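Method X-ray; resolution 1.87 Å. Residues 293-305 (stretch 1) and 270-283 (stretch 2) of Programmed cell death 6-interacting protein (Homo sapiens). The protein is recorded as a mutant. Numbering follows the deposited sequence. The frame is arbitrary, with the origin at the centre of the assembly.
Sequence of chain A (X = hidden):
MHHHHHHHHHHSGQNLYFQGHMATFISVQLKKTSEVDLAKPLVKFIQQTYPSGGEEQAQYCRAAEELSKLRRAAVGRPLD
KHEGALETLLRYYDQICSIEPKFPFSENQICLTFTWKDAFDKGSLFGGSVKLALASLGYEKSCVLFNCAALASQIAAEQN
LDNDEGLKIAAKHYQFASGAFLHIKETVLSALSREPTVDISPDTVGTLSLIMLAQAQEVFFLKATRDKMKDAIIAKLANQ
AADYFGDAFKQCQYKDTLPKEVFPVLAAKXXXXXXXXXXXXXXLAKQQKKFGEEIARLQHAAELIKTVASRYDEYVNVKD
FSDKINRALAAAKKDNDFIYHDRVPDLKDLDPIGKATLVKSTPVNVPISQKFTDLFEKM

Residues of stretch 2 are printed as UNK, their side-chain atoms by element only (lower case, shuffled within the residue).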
# COMPACT_ATOMS: atom_id res chain seq x y z
N GLU A 293 36.54 -5.42 3.57
CA GLU A 293 35.10 -5.44 3.79
C GLU A 293 34.35 -4.82 2.63
O GLU A 293 33.29 -5.31 2.23
CB GLU A 293 34.75 -4.73 5.10
CG GLU A 293 33.23 -4.55 5.26
CD GLU A 293 32.81 -3.88 6.55
OE1 GLU A 293 33.66 -3.71 7.45
OE2 GLU A 293 31.61 -3.52 6.67
N GLU A 294 34.87 -3.72 2.07
CA GLU A 294 34.21 -3.10 0.92
C GLU A 294 34.04 -4.10 -0.22
O GLU A 294 32.96 -4.18 -0.82
CB GLU A 294 34.99 -1.88 0.42
CG GLU A 294 34.27 -1.21 -0.75
CD GLU A 294 35.14 -0.33 -1.64
OE1 GLU A 294 36.38 -0.26 -1.43
OE2 GLU A 294 34.56 0.31 -2.57
N ILE A 295 35.09 -4.87 -0.51
CA ILE A 295 35.06 -5.85 -1.59
C ILE A 295 34.04 -6.94 -1.29
O ILE A 295 33.28 -7.37 -2.16
CB ILE A 295 36.46 -6.44 -1.82
CG1 ILE A 295 37.36 -5.41 -2.50
CG2 ILE A 295 36.38 -7.71 -2.67
CD1 ILE A 295 38.86 -5.75 -2.45
N ALA A 296 34.03 -7.44 -0.05
CA ALA A 296 33.10 -8.51 0.32
C ALA A 296 31.66 -8.06 0.15
O ALA A 296 30.81 -8.83 -0.31
CB ALA A 296 33.34 -8.95 1.77
N ARG A 297 31.36 -6.81 0.51
CA ARG A 297 29.99 -6.34 0.41
C ARG A 297 29.60 -6.06 -1.04
O ARG A 297 28.48 -6.37 -1.46
CB ARG A 297 29.81 -5.11 1.30
CG ARG A 297 29.95 -5.44 2.79
CD ARG A 297 29.38 -4.32 3.64
NE ARG A 297 29.54 -4.54 5.08
CZ ARG A 297 28.73 -5.28 5.84
NH1 ARG A 297 27.69 -5.91 5.29
NH2 ARG A 297 28.97 -5.39 7.14
N LEU A 298 30.53 -5.52 -1.84
CA LEU A 298 30.26 -5.34 -3.26
C LEU A 298 30.07 -6.68 -3.96
O LEU A 298 29.27 -6.80 -4.89
CB LEU A 298 31.39 -4.55 -3.93
CG LEU A 298 31.52 -3.05 -3.62
CD1 LEU A 298 32.87 -2.46 -4.12
CD2 LEU A 298 30.35 -2.26 -4.20
N GLN A 299 30.83 -7.70 -3.55
CA GLN A 299 30.66 -9.01 -4.16
C GLN A 299 29.29 -9.57 -3.86
O GLN A 299 28.66 -10.21 -4.71
CB GLN A 299 31.74 -9.99 -3.69
CG GLN A 299 33.10 -9.71 -4.33
CD GLN A 299 34.21 -10.63 -3.84
OE1 GLN A 299 35.26 -10.73 -4.47
NE2 GLN A 299 33.98 -11.29 -2.71
N HIS A 300 28.80 -9.33 -2.64
CA HIS A 300 27.46 -9.79 -2.28
C HIS A 300 26.39 -9.04 -3.06
O HIS A 300 25.43 -9.65 -3.54
CB HIS A 300 27.26 -9.63 -0.77
CG HIS A 300 26.00 -10.28 -0.27
ND1 HIS A 300 25.30 -9.79 0.81
CD2 HIS A 300 25.35 -11.38 -0.68
CE1 HIS A 300 24.24 -10.56 1.03
NE2 HIS A 300 24.24 -11.53 0.13
N ALA A 301 26.54 -7.72 -3.19
CA ALA A 301 25.61 -6.93 -3.99
C ALA A 301 25.61 -7.37 -5.45
O ALA A 301 24.55 -7.44 -6.09
CB ALA A 301 25.95 -5.43 -3.88
N ALA A 302 26.80 -7.64 -6.00
CA ALA A 302 26.89 -8.10 -7.39
C ALA A 302 26.19 -9.45 -7.56
O ALA A 302 25.50 -9.68 -8.56
CB ALA A 302 28.36 -8.21 -7.81
N GLU A 303 26.36 -10.34 -6.59
CA GLU A 303 25.73 -11.65 -6.64
C GLU A 303 24.21 -11.52 -6.61
O GLU A 303 23.50 -12.16 -7.40
CB GLU A 303 26.23 -12.49 -5.48
CG GLU A 303 25.89 -13.96 -5.52
CD GLU A 303 26.67 -14.74 -4.49
OE1 GLU A 303 27.40 -14.10 -3.69
OE2 GLU A 303 26.57 -15.99 -4.47
N LEU A 304 23.70 -10.69 -5.70
CA LEU A 304 22.26 -10.46 -5.60
C LEU A 304 21.69 -9.86 -6.89
O LEU A 304 20.63 -10.28 -7.36
CB LEU A 304 21.96 -9.53 -4.42
CG LEU A 304 22.16 -10.13 -3.03
CD1 LEU A 304 22.25 -9.04 -1.95
CD2 LEU A 304 21.01 -11.11 -2.73
N ILE A 305 22.40 -8.89 -7.47
CA ILE A 305 21.91 -8.22 -8.67
C ILE A 305 22.01 -9.14 -9.88
O ILE A 305 21.13 -9.12 -10.77
CB ILE A 305 22.66 -6.90 -8.87
CG1 ILE A 305 22.12 -5.85 -7.89
CG2 ILE A 305 22.52 -6.37 -10.29
CD1 ILE A 305 20.60 -5.69 -7.95
N UNK A 270 13.02 -7.59 -2.90
CA UNK A 270 13.74 -8.11 -1.73
C UNK A 270 15.24 -8.17 -2.01
O UNK A 270 16.06 -7.66 -1.22
c UNK A 270 14.58 -11.38 -0.30
c UNK A 270 13.93 -10.20 -0.29
c UNK A 270 14.73 -10.56 1.73
n UNK A 270 14.04 -9.71 1.00
n UNK A 270 15.08 -11.58 0.97
c UNK A 270 13.17 -9.48 -1.37
N UNK A 271 15.63 -8.73 -3.15
CA UNK A 271 17.05 -8.84 -3.48
C UNK A 271 17.65 -7.50 -3.87
O UNK A 271 18.82 -7.23 -3.56
c UNK A 271 17.25 -9.86 -4.60
s UNK A 271 16.79 -11.55 -4.16
N UNK A 272 16.90 -6.65 -4.59
CA UNK A 272 17.42 -5.34 -4.95
C UNK A 272 17.67 -4.51 -3.70
O UNK A 272 18.66 -3.77 -3.62
c UNK A 272 16.48 -4.61 -5.92
c UNK A 272 16.85 -3.11 -6.04
c UNK A 272 16.51 -5.27 -7.30
c UNK A 272 15.31 -4.89 -8.18
N UNK A 273 16.80 -4.62 -2.73
CA UNK A 273 16.98 -3.85 -1.54
C UNK A 273 18.17 -4.38 -0.74
O UNK A 273 18.92 -3.61 -0.22
c UNK A 273 15.72 -3.76 -0.73
s UNK A 273 15.08 -1.25 -1.87
c UNK A 273 14.63 -2.90 -1.33
c UNK A 273 15.28 -0.42 -0.35
N UNK A 274 18.33 -5.68 -0.64
CA UNK A 274 19.52 -6.21 0.04
C UNK A 274 20.79 -5.74 -0.65
O UNK A 274 21.76 -5.36 0.02
o UNK A 274 19.27 -10.51 0.62
c UNK A 274 19.48 -7.74 0.09
n UNK A 274 18.16 -10.20 2.54
c UNK A 274 18.43 -8.30 1.05
c UNK A 274 18.65 -9.77 1.39
N UNK A 275 20.80 -5.72 -1.98
CA UNK A 275 21.96 -5.23 -2.73
C UNK A 275 22.20 -3.74 -2.48
O UNK A 275 23.35 -3.30 -2.39
c UNK A 275 21.76 -5.50 -4.22
N UNK A 276 21.13 -2.94 -2.40
CA UNK A 276 21.30 -1.53 -2.07
C UNK A 276 21.89 -1.36 -0.68
O UNK A 276 22.73 -0.48 -0.46
n UNK A 276 20.39 0.26 -4.23
c UNK A 276 19.96 -0.79 -2.14
o UNK A 276 18.47 -0.83 -3.99
c UNK A 276 19.55 -0.47 -3.54
N UNK A 277 21.45 -2.17 0.28
CA UNK A 277 22.02 -2.10 1.62
C UNK A 277 23.51 -2.42 1.60
O UNK A 277 24.32 -1.71 2.21
c UNK A 277 21.28 -3.08 2.54
N UNK A 278 23.90 -3.49 0.90
CA UNK A 278 25.32 -3.86 0.84
C UNK A 278 26.13 -2.82 0.09
O UNK A 278 27.29 -2.55 0.43
o UNK A 278 25.63 -7.76 2.85
c UNK A 278 25.87 -6.72 2.20
c UNK A 278 24.98 -6.41 0.99
o UNK A 278 26.80 -5.94 2.50
c UNK A 278 25.47 -5.22 0.17
N UNK A 279 25.56 -2.24 -0.97
CA UNK A 279 26.28 -1.24 -1.74
C UNK A 279 26.57 -0.00 -0.90
O UNK A 279 27.70 0.49 -0.88
c UNK A 279 27.29 2.33 -5.21
c UNK A 279 27.26 0.04 -4.54
c UNK A 279 26.12 0.26 -3.78
c UNK A 279 25.49 -0.86 -3.00
c UNK A 279 26.16 2.57 -4.46
c UNK A 279 25.58 1.54 -3.75
c UNK A 279 27.85 1.06 -5.26
o UNK A 279 27.87 3.34 -5.92
N UNK A 280 25.56 0.51 -0.19
CA UNK A 280 25.79 1.69 0.62
C UNK A 280 26.62 1.38 1.85
O UNK A 280 27.40 2.23 2.30
c UNK A 280 22.85 2.60 -1.04
n UNK A 280 22.67 3.60 -1.97
c UNK A 280 23.81 3.02 -0.19
n UNK A 280 24.21 4.26 -0.63
c UNK A 280 24.46 2.35 0.98
c UNK A 280 23.50 4.59 -1.70
N UNK A 281 26.49 0.18 2.41
CA UNK A 281 27.39 -0.19 3.49
C UNK A 281 28.83 -0.30 3.00
O UNK A 281 29.75 0.01 3.76
n UNK A 281 27.84 -0.81 7.67
c UNK A 281 27.11 -0.87 6.57
c UNK A 281 27.60 -1.79 5.48
o UNK A 281 26.08 -0.21 6.42
c UNK A 281 26.93 -1.50 4.13
N UNK A 282 29.03 -0.72 1.75
CA UNK A 282 30.38 -0.83 1.21
C UNK A 282 31.03 0.54 1.06
O UNK A 282 32.25 0.68 1.25
o UNK A 282 30.06 -0.68 -1.19
c UNK A 282 30.37 -1.58 -0.13
N UNK A 283 30.25 1.57 0.71
CA UNK A 283 30.78 2.93 0.64
C UNK A 283 31.27 3.38 2.02
O UNK A 283 32.35 3.98 2.15
c UNK A 283 29.36 3.53 -1.36
c UNK A 283 30.17 5.36 0.21
c UNK A 283 29.71 3.89 0.09
c UNK A 283 28.24 4.35 -1.94
O HOH W 1 25.85 -7.78 6.13
O HOH W 2 30.76 -1.12 7.31
O HOH W 3 31.91 1.06 -2.84

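Position 270 carries one carbon, then a five-membered ring of three carbons and two nitrogens. It lies out of reach of stretch 1. It is His-270.

Position 271 has one carbon and one sulfur. Its CB lies 4.4 Å from Leu-304 CD2. This is Cys-271.

Position 272 has four carbons, forked at the first, with one arm two carbons long. Its CA-to-CB bond points away, yet one of its carbons comes 4.2 Å from Ile-305 CD1. It is Ile-272, and that carbon is CG1.

Position 273 is an unbranched chain of two carbons, a sulfur and a carbon. Its CA-to-CB bond points away from stretch 1, and it makes no contact. It is Met-273.

Position 274 has three carbons, the third bearing one oxygen and one nitrogen. Its CB packs 3.7 Å from Leu-304 CD1. It is Gln-274.

Position 275 has a single carbon. That CB is 3.7 Å from Ile-305 CG1, 4.0 Å from Leu-304 CB and 4.2 Å from Ala-301 CB. It is Ala-275.

Position 276 has two carbons, the second bearing one oxygen and one nitrogen. Its CA-to-CB bond points away from stretch 1. It is Asn-276.

Position 277 has one carbon, out of reach. It is Ala-277.

Position 278 has three carbons, the third carrying two oxygens. One oxygen is 2.9 Å from Arg-297 NH1, the other 2.9 Å from His-300 ND1. The carboxylate identifies Glu-278.

Position 279 has one carbon and a six-carbon ring bearing an oxygen. A ring carbon lies 3.9 Å from Leu-298 CD2. It is Tyr-279.

Position 280 has one carbon and a five-membered ring with two nitrogens. It is out of reach. It is His-280.

Position 281 has three carbons, the third with one oxygen and one nitrogen. Its second carbon lies over one face of the Arg-297 guanidinium, 3.4 Å from NE. It is Gln-281.

Position 282 has one carbon and one oxygen. The oxygen is 3.4 Å from Leu-298 CD2. It is Ser-282, whose OG donates to Tyr-279 O at 2.7 Å.

Position 283 has four carbons, forked at the first, and its CA-to-CB bond points away from stretch 1. It is Ile-283.

The helices run nearly antiparallel, at 160°, with axes 8.1 Å apart at closest approach. Ala-301 and Ala-275 face each other with CA atoms 4.2 Å apart, and there each has only a CB to fit between the backbones. Leu-304 and Ile-305 pack around Ala-275. Glu-278 accepts hydrogen bonds from both Arg-297 and His-300, the former within a salt bridge. Arg-297 NE also bridges to Glu-293 OE2 at 2.8 Å, which links the arginine to a carboxylate on each helix. A water donates to Ser-282 OG and Glu-294 OE2, joining the helices near Leu-298.

Stretch 2 270-283: HCIMQANAEYHQSI
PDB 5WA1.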